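Local coordinates for cell division control protein 45 cdc45 putative (Entamoeba histolytica, PDB 6CC2) that probably acts in eukaryotic DNA replication as the Cdc45 subunit of the CMG replicative helicase and may help regulate replication through a conformational switch, at residues L64-F68 / L94-I98. Residue numbers count along the deposited sequence, not the author numbering.
Sequences LSRVF and LLGDI
Segment 64-68 is one turn of helix 61-71; F68 N hydrogen-bonds to L64 O at 3.0 Å. Segment 94-98 ends helix 91-95 and enters the loop, G96 leaving the helix with phi 66°. The nearest CA pair is S65 and L95, 6.1 Å apart. L64 (chi1 t) brings CD2 to 3.9 Å from L95 CD2 and 4.2 Å from L94 CD2. S65 CA lies 3.7 Å from L95 CD2. S65 OG (chi1 t) is 2.6 Å from a water that donates to L94 O at 2.7 Å. The CA-to-CB bond of F68 (chi1 t) points toward segment 94-98. L95 CD1 (chi1 m) sits 3.9 Å from the F68 ring centroid, nearly on its normal, a CH-pi contact. At the ring edge F68 CE2 is 3.6 Å from D97 O. In the parallel sheet the helices make successive beta-alpha-beta crossovers, from strand 53-57 to 77-83 to 102-106; L64 and L95 touch F82. No direct hydrogen bond crosses; apolar packing and one water bridge join helix 61-71 to this helix end and loop.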
loop_
_atom_site.group_PDB
_atom_site.type_symbol
_atom_site.label_atom_id
_atom_site.label_comp_id
_atom_site.label_asym_id
_atom_site.label_seq_id
_atom_site.Cartn_x
_atom_site.Cartn_y
_atom_site.Cartn_z
ATOM N N LEU A 64 7.098 17.744 -1.427
ATOM C CA LEU A 64 5.885 18.486 -1.111
ATOM C C LEU A 64 6.216 19.950 -0.841
ATOM O O LEU A 64 5.602 20.853 -1.417
ATOM C CB LEU A 64 5.180 17.838 0.087
ATOM C CG LEU A 64 3.809 18.440 0.430
ATOM C CD1 LEU A 64 2.900 17.410 1.099
ATOM C CD2 LEU A 64 3.938 19.651 1.328
ATOM N N SER A 65 7.206 20.199 0.015
ATOM C CA SER A 65 7.550 21.569 0.384
ATOM C C SER A 65 8.058 22.356 -0.818
ATOM O O SER A 65 7.710 23.530 -0.992
ATOM C CB SER A 65 8.596 21.553 1.497
ATOM O OG SER A 65 8.903 22.879 1.901
ATOM N N ARG A 66 8.865 21.718 -1.677
ATOM C CA ARG A 66 9.437 22.417 -2.819
ATOM C C ARG A 66 8.371 22.800 -3.835
ATOM O O ARG A 66 8.378 23.923 -4.349
ATOM C CB ARG A 66 10.517 21.553 -3.462
ATOM C CG ARG A 66 11.845 21.591 -2.700
ATOM C CD ARG A 66 12.959 20.862 -3.454
ATOM N NE ARG A 66 14.267 21.076 -2.840
ATOM C CZ ARG A 66 14.930 20.178 -2.114
ATOM N NH1 ARG A 66 14.422 18.969 -1.893
ATOM N NH2 ARG A 66 16.118 20.492 -1.609
ATOM N N VAL A 67 7.453 21.876 -4.151
ATOM C CA VAL A 67 6.404 22.205 -5.115
ATOM C C VAL A 67 5.475 23.269 -4.542
ATOM O O VAL A 67 5.085 24.215 -5.239
ATOM C CB VAL A 67 5.621 20.943 -5.524
ATOM C CG1 VAL A 67 4.409 21.322 -6.373
ATOM C CG2 VAL A 67 6.518 19.966 -6.253
ATOM N N PHE A 68 5.091 23.118 -3.267
ATOM C CA PHE A 68 4.246 24.120 -2.623
ATOM C C PHE A 68 4.867 25.506 -2.756
ATOM O O PHE A 68 4.211 26.450 -3.209
ATOM C CB PHE A 68 4.023 23.752 -1.160
ATOM C CG PHE A 68 3.010 24.635 -0.451
ATOM C CD1 PHE A 68 1.657 24.352 -0.524
ATOM C CD2 PHE A 68 3.421 25.716 0.301
ATOM C CE1 PHE A 68 0.733 25.139 0.137
ATOM C CE2 PHE A 68 2.494 26.520 0.956
ATOM C CZ PHE A 68 1.160 26.227 0.873
ATOM N N LEU A 94 6.610 23.343 8.412
ATOM C CA LEU A 94 7.183 22.868 7.158
ATOM C C LEU A 94 7.074 23.931 6.075
ATOM O O LEU A 94 8.061 24.251 5.404
ATOM C CB LEU A 94 6.488 21.573 6.723
ATOM C CG LEU A 94 6.981 20.967 5.405
ATOM C CD1 LEU A 94 8.406 20.440 5.575
ATOM C CD2 LEU A 94 6.060 19.879 4.916
ATOM N N LEU A 95 5.887 24.515 5.912
ATOM C CA LEU A 95 5.597 25.337 4.747
ATOM C C LEU A 95 5.575 26.830 5.011
ATOM O O LEU A 95 5.681 27.600 4.054
ATOM C CB LEU A 95 4.250 24.929 4.140
ATOM C CG LEU A 95 4.124 23.451 3.795
ATOM C CD1 LEU A 95 2.705 23.140 3.322
ATOM C CD2 LEU A 95 5.137 23.045 2.740
ATOM N N GLY A 96 5.427 27.256 6.262
ATOM C CA GLY A 96 5.385 28.678 6.572
ATOM C C GLY A 96 4.174 29.395 6.016
ATOM O O GLY A 96 3.048 29.138 6.447
ATOM N N ASP A 97 4.394 30.302 5.061
ATOM C CA ASP A 97 3.315 31.078 4.457
ATOM C C ASP A 97 2.232 30.171 3.892
ATOM O O ASP A 97 2.403 29.577 2.824
ATOM C CB ASP A 97 3.859 31.997 3.360
ATOM C CG ASP A 97 4.353 33.326 3.903
ATOM O OD1 ASP A 97 3.731 33.850 4.852
ATOM O OD2 ASP A 97 5.361 33.848 3.377
ATOM N N ILE A 98 1.105 30.081 4.595
ATOM C CA ILE A 98 0.069 29.095 4.301
ATOM C C ILE A 98 -1.303 29.749 4.371
ATOM O O ILE A 98 -2.290 29.210 3.855
ATOM C CB ILE A 98 0.144 27.917 5.292
ATOM C CG1 ILE A 98 1.430 27.121 5.104
ATOM C CG2 ILE A 98 -1.071 27.023 5.165
ATOM C CD1 ILE A 98 1.612 26.066 6.168
HETATM O O HOH W 1 10.166 23.124 4.122
#